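Local coordinates for protein UTP-glucose-1-phosphate uridylyltransferase 2 (Trypanosoma brucei, PDB 3GUE) that probably catalyses the formation of UDP-glucose and diphosphate from UTP and glucose 1-phosphate, as a member of the UDPGP type 1 family, at residues R455-I460 with L476-V481; A409-G414 with S439-G444. All blocks are in the same frame, centred on the assembly; numbering follows the deposited sequence.

Contact 1: residues R455-I460 with L476-V481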
loop_
_atom_site.group_PDB
_atom_site.type_symbol
_atom_site.label_atom_id
_atom_site.label_comp_id
_atom_site.label_asym_id
_atom_site.label_seq_id
_atom_site.Cartn_x
_atom_site.Cartn_y
_atom_site.Cartn_z
ATOM N N ARG A 455 -17.659 -12.664 -18.548
ATOM C CA ARG A 455 -17.949 -11.559 -19.452
ATOM C C ARG A 455 -19.095 -10.675 -18.946
ATOM O O ARG A 455 -20.153 -11.177 -18.509
ATOM C CB ARG A 455 -18.327 -12.093 -20.838
ATOM C CG ARG A 455 -17.253 -12.894 -21.521
ATOM C CD ARG A 455 -17.827 -13.693 -22.690
ATOM N NE ARG A 455 -16.809 -14.599 -23.214
ATOM C CZ ARG A 455 -16.924 -15.351 -24.305
ATOM N NH1 ARG A 455 -18.027 -15.337 -25.037
ATOM N NH2 ARG A 455 -15.918 -16.135 -24.653
ATOM N N GLY A 456 -18.899 -9.366 -19.049
ATOM C CA GLY A 456 -19.936 -8.400 -18.666
ATOM C C GLY A 456 -20.083 -8.325 -17.158
ATOM O O GLY A 456 -19.076 -8.232 -16.460
ATOM N N ASN A 457 -21.335 -8.325 -16.682
ATOM C CA ASN A 457 -21.675 -8.368 -15.257
ATOM C C ASN A 457 -22.147 -9.748 -14.766
ATOM O O ASN A 457 -23.309 -10.133 -14.988
ATOM C CB ASN A 457 -22.745 -7.320 -14.933
ATOM C CG ASN A 457 -22.251 -5.896 -15.142
ATOM O OD1 ASN A 457 -22.968 -5.044 -15.649
ATOM N ND2 ASN A 457 -21.013 -5.645 -14.766
ATOM N N VAL A 458 -21.262 -10.476 -14.082
ATOM C CA VAL A 458 -21.541 -11.846 -13.634
ATOM C C VAL A 458 -21.774 -11.966 -12.124
ATOM O O VAL A 458 -20.982 -11.469 -11.323
ATOM C CB VAL A 458 -20.449 -12.827 -14.119
ATOM C CG1 VAL A 458 -20.567 -14.236 -13.461
ATOM C CG2 VAL A 458 -20.509 -12.946 -15.626
ATOM N N VAL A 459 -22.866 -12.638 -11.746
ATOM C CA VAL A 459 -23.112 -12.991 -10.350
ATOM C C VAL A 459 -23.101 -14.537 -10.169
ATOM O O VAL A 459 -23.698 -15.284 -10.973
ATOM C CB VAL A 459 -24.441 -12.350 -9.804
ATOM C CG1 VAL A 459 -24.664 -12.690 -8.318
ATOM C CG2 VAL A 459 -24.448 -10.807 -10.002
ATOM N N ILE A 460 -22.416 -15.014 -9.127
ATOM C CA ILE A 460 -22.421 -16.445 -8.786
ATOM C C ILE A 460 -22.736 -16.620 -7.295
ATOM O O ILE A 460 -21.880 -16.346 -6.457
ATOM C CB ILE A 460 -21.056 -17.153 -9.139
ATOM C CG1 ILE A 460 -20.622 -16.860 -10.586
ATOM C CG2 ILE A 460 -21.143 -18.686 -8.903
ATOM C CD1 ILE A 460 -19.240 -17.497 -10.993
ATOM N N LEU A 476 -19.484 -17.479 -18.835
ATOM C CA LEU A 476 -20.469 -16.714 -18.101
ATOM C C LEU A 476 -20.520 -15.313 -18.681
ATOM O O LEU A 476 -19.629 -14.480 -18.440
ATOM C CB LEU A 476 -20.134 -16.678 -16.620
ATOM C CG LEU A 476 -20.216 -18.002 -15.871
ATOM C CD1 LEU A 476 -19.253 -17.906 -14.728
ATOM C CD2 LEU A 476 -21.659 -18.314 -15.401
ATOM N N ASP A 477 -21.575 -15.078 -19.452
ATOM C CA ASP A 477 -21.719 -13.862 -20.243
ATOM C C ASP A 477 -22.900 -13.041 -19.719
ATOM O O ASP A 477 -24.061 -13.356 -20.028
ATOM C CB ASP A 477 -21.963 -14.264 -21.699
ATOM C CG ASP A 477 -21.864 -13.097 -22.664
ATOM O OD1 ASP A 477 -21.645 -11.951 -22.221
ATOM O OD2 ASP A 477 -22.003 -13.345 -23.883
ATOM N N ASN A 478 -22.609 -12.010 -18.922
ATOM C CA ASN A 478 -23.659 -11.193 -18.306
ATOM C C ASN A 478 -24.751 -12.021 -17.593
ATOM O O ASN A 478 -25.955 -11.699 -17.647
ATOM C CB ASN A 478 -24.261 -10.250 -19.358
ATOM C CG ASN A 478 -23.631 -8.900 -19.319
ATOM O OD1 ASN A 478 -23.869 -8.122 -18.390
ATOM N ND2 ASN A 478 -22.768 -8.620 -20.297
ATOM N N GLU A 479 -24.311 -13.085 -16.925
ATOM C CA GLU A 479 -25.201 -14.096 -16.359
ATOM C C GLU A 479 -25.220 -14.024 -14.837
ATOM O O GLU A 479 -24.224 -13.677 -14.209
ATOM C CB GLU A 479 -24.730 -15.475 -16.826
ATOM C CG GLU A 479 -25.465 -16.688 -16.278
ATOM C CD GLU A 479 -25.060 -17.986 -16.996
ATOM O OE1 GLU A 479 -24.056 -17.975 -17.738
ATOM O OE2 GLU A 479 -25.757 -19.011 -16.833
ATOM N N VAL A 480 -26.369 -14.361 -14.265
ATOM C CA VAL A 480 -26.535 -14.493 -12.836
ATOM C C VAL A 480 -26.769 -15.980 -12.581
ATOM O O VAL A 480 -27.726 -16.562 -13.117
ATOM C CB VAL A 480 -27.729 -13.628 -12.326
ATOM C CG1 VAL A 480 -28.179 -14.056 -10.932
ATOM C CG2 VAL A 480 -27.368 -12.148 -12.340
ATOM N N VAL A 481 -25.897 -16.573 -11.765
ATOM C CA VAL A 481 -25.957 -17.994 -11.402
ATOM C C VAL A 481 -26.351 -18.122 -9.931
ATOM O O VAL A 481 -25.689 -17.590 -9.048
ATOM C CB VAL A 481 -24.609 -18.730 -11.720
ATOM C CG1 VAL A 481 -24.644 -20.218 -11.330
ATOM C CG2 VAL A 481 -24.266 -18.580 -13.201
HETATM O O HOH W 1 -25.520 -6.793 -16.964
HETATM O O HOH W 2 -26.105 -9.315 -15.158
#

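Contact 2: residues A409-G414 with S439-G444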
loop_
_atom_site.group_PDB
_atom_site.type_symbol
_atom_site.label_atom_id
_atom_site.label_comp_id
_atom_site.label_asym_id
_atom_site.label_seq_id
_atom_site.Cartn_x
_atom_site.Cartn_y
_atom_site.Cartn_z
ATOM N N ALA A 409 -14.924 -4.920 -11.395
ATOM C CA ALA A 409 -15.285 -4.692 -9.997
ATOM C C ALA A 409 -15.617 -6.046 -9.336
ATOM O O ALA A 409 -16.713 -6.597 -9.515
ATOM C CB ALA A 409 -16.445 -3.710 -9.887
ATOM N N ILE A 410 -14.668 -6.574 -8.577
ATOM C CA ILE A 410 -14.775 -7.941 -8.003
ATOM C C ILE A 410 -15.175 -7.903 -6.507
ATOM O O ILE A 410 -14.417 -7.393 -5.657
ATOM C CB ILE A 410 -13.470 -8.753 -8.236
ATOM C CG1 ILE A 410 -13.060 -8.717 -9.720
ATOM C CG2 ILE A 410 -13.617 -10.237 -7.724
ATOM C CD1 ILE A 410 -11.683 -9.345 -10.035
ATOM N N ASP A 411 -16.368 -8.437 -6.212
ATOM C CA ASP A 411 -16.871 -8.574 -4.837
ATOM C C ASP A 411 -16.904 -10.060 -4.457
ATOM O O ASP A 411 -17.757 -10.855 -4.927
ATOM C CB ASP A 411 -18.247 -7.910 -4.674
ATOM C CG ASP A 411 -18.868 -8.109 -3.283
ATOM O OD1 ASP A 411 -18.278 -8.722 -2.376
ATOM O OD2 ASP A 411 -19.999 -7.647 -3.093
ATOM N N LEU A 412 -15.941 -10.428 -3.622
ATOM C CA LEU A 412 -15.821 -11.809 -3.161
ATOM C C LEU A 412 -16.342 -11.882 -1.704
ATOM O O LEU A 412 -15.893 -11.118 -0.845
ATOM C CB LEU A 412 -14.372 -12.299 -3.291
ATOM C CG LEU A 412 -13.700 -12.485 -4.683
ATOM C CD1 LEU A 412 -12.293 -13.067 -4.592
ATOM C CD2 LEU A 412 -14.555 -13.344 -5.633
ATOM N N ASP A 413 -17.311 -12.780 -1.476
ATOM C CA ASP A 413 -17.918 -13.068 -0.179
ATOM C C ASP A 413 -16.872 -13.014 0.951
ATOM O O ASP A 413 -15.924 -13.827 0.987
ATOM C CB ASP A 413 -18.586 -14.462 -0.245
ATOM C CG ASP A 413 -19.491 -14.749 0.919
ATOM O OD1 ASP A 413 -19.224 -14.215 2.032
ATOM O OD2 ASP A 413 -20.456 -15.549 0.739
ATOM N N GLY A 414 -17.030 -12.041 1.851
ATOM C CA GLY A 414 -16.115 -11.870 2.988
ATOM C C GLY A 414 -16.027 -13.017 3.979
ATOM O O GLY A 414 -15.048 -13.113 4.729
ATOM N N SER A 439 -17.730 -6.707 -13.992
ATOM C CA SER A 439 -18.194 -6.921 -12.621
ATOM C C SER A 439 -18.325 -8.415 -12.333
ATOM O O SER A 439 -18.892 -9.149 -13.122
ATOM C CB SER A 439 -19.556 -6.245 -12.459
ATOM O OG SER A 439 -19.945 -6.201 -11.124
ATOM N N LEU A 440 -17.785 -8.871 -11.209
ATOM C CA LEU A 440 -17.994 -10.261 -10.770
ATOM C C LEU A 440 -18.257 -10.330 -9.266
ATOM O O LEU A 440 -17.423 -9.914 -8.464
ATOM C CB LEU A 440 -16.812 -11.169 -11.153
ATOM C CG LEU A 440 -16.814 -12.587 -10.557
ATOM C CD1 LEU A 440 -17.862 -13.530 -11.227
ATOM C CD2 LEU A 440 -15.410 -13.222 -10.536
ATOM N N THR A 441 -19.435 -10.847 -8.909
ATOM C CA THR A 441 -19.833 -11.008 -7.529
ATOM C C THR A 441 -19.986 -12.510 -7.214
ATOM O O THR A 441 -20.671 -13.251 -7.941
ATOM C CB THR A 441 -21.134 -10.174 -7.231
ATOM O OG1 THR A 441 -20.836 -8.779 -7.416
ATOM C CG2 THR A 441 -21.633 -10.379 -5.819
ATOM N N VAL A 442 -19.333 -12.945 -6.137
ATOM C CA VAL A 442 -19.355 -14.335 -5.726
ATOM C C VAL A 442 -19.752 -14.452 -4.278
ATOM O O VAL A 442 -19.227 -13.736 -3.419
ATOM C CB VAL A 442 -17.993 -15.013 -5.965
ATOM C CG1 VAL A 442 -17.973 -16.458 -5.425
ATOM C CG2 VAL A 442 -17.639 -14.949 -7.475
ATOM N N ARG A 443 -20.700 -15.357 -4.031
ATOM C CA ARG A 443 -21.357 -15.525 -2.741
ATOM C C ARG A 443 -21.497 -17.016 -2.455
ATOM O O ARG A 443 -21.878 -17.785 -3.347
ATOM C CB ARG A 443 -22.759 -14.886 -2.748
ATOM C CG ARG A 443 -22.782 -13.367 -2.695
ATOM C CD ARG A 443 -22.248 -12.879 -1.346
ATOM N NE ARG A 443 -22.223 -11.421 -1.245
ATOM C CZ ARG A 443 -21.240 -10.651 -1.705
ATOM N NH1 ARG A 443 -20.178 -11.185 -2.308
ATOM N NH2 ARG A 443 -21.310 -9.340 -1.552
ATOM N N GLY A 444 -21.202 -17.413 -1.217
ATOM C CA GLY A 444 -21.179 -18.825 -0.840
ATOM C C GLY A 444 -19.913 -19.521 -1.326
ATOM O O GLY A 444 -18.971 -18.861 -1.840
HETATM O O HOH W 3 -18.835 -6.728 -8.036
HETATM O O HOH W 4 -22.371 -7.161 -4.831
#

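Contact 1: residues R455-I460 with L476-V481
L476, V458 and I460 are buried, and their side chains meet one another inside the coil. L476 CB meets both methyls of V458. L476 CD1 touches I460 CD1 at 3.8 Å, the two side chains roughly perpendicular. The backbone O of L476 takes the N-H of R455 at 2.7 Å, nearly along the C=O axis.

D477 pairs with R455 in parallel fashion. Its CG is anti to the backbone N (chi1 -169°), and OD1 rests against R455 CB. The carboxylate and guanidinium stay beyond salt-bridge range; R455 NE bonds to S453 OG instead.

N478 turns the corner in a left-handed backbone conformation. Its N gives a bond of 2.6 Å to R455 O. Its side-chain end bends back, so that OD1 receives N457 N at 3.1 Å. That bond is straight at the hydrogen, but N457 N sits 72° out of the amide plane. ND2 lies against G456 CA. A water lies 2.6 Å from N478 OD1 and probably bonds to it. Such stacked corners belong to the left-handed parallel beta-helix known as the C-terminal domain of this family, in which equivalent positions of successive coils lie side by side.

E479 accepts V459 N on its backbone O at 3.0 Å, in the carbonyl plane. Its carboxylate leads away to a salt bridge with R474. From here the pairing is shifted by one residue relative to R455 with D477. V480 CG2 lies 3.9 Å from V459 CB. V481 N bonds to V459 O at 2.7 Å, and V481 CB sits loosely beside I460 CG2.

Contact 2: residues A409-G414 with S439-G444
Strands 409-412 and 439-443 run parallel, their axes 4.7 Å apart and 2° from alignment, with A409, I410, D411 and L412 level with S439, L440, T441 and V442. They are the two strands of a beta-alpha-beta unit whose connection carries helix 420-427. Backbone bonds go alternately from each strand to the other. A409 O takes L440 N, D411 N reaches L440 O at 2.9 Å, and D411 O takes V442 N.

I410, L412, L440 and V442 share the apolar face. L412 and V442 run alongside each other in the same direction, with L412 CD2 3.8 Å from V442 CB. Helix 378-385 packs on I410 and L412, and helix 420-427 on L412.

The other face is polar. D411 has CG anti to its backbone N, which brings its carboxylate to the guanidinium of R443. CB of R443 points away from 409-414, but the chain bends at chi2 and brings its guanidinium back to D411. R443 NH2 meets D411 OD2 at 2.6 Å in a salt bridge, and weaker bonds run from NH1 and NH2 to OD1. The two planes stand 67° apart, and NH2 meets OD2 from above the carboxylate plane. T441 CG2 lies 3.8 Å above one face of the R443 guanidinium, offset toward its rim. R443 NH1 also bonds to V442 O at 2.9 Å. That oxygen receives D413 N as well, so two donors grip it, and NH1 ties the head of R443 to its own strand's backbone. A water bonds to A409 O at 2.6 Å and to T441 OG1.

Past the strand, D413 OD1 holds E415 N, while D413 OD2 uses its anti lone pair to take G444 N at 2.8 Å, with 175° at the hydrogen.

In the fold
Contact 2 joins the first two strands of a parallel four-stranded sheet, in the order 409-412, 437-443, 458-462, 480-483. Contact 1 joins its last two after the corner, and before it pairs 453-455 with 475-477. Their centres are 11 Å apart. Between them, I460 N and O probably bond to T441 O and R443 N, and V458 packs on L440. Each contact is partly buried, with an apolar inner side, but of the residues that touch, four are exposed in contact 1 and none in contact 2. Contact 1 pairs coils at a corner, held by backbone bonds, an asparagine and waters. Contact 2 joins straight strands and adds a charged pair.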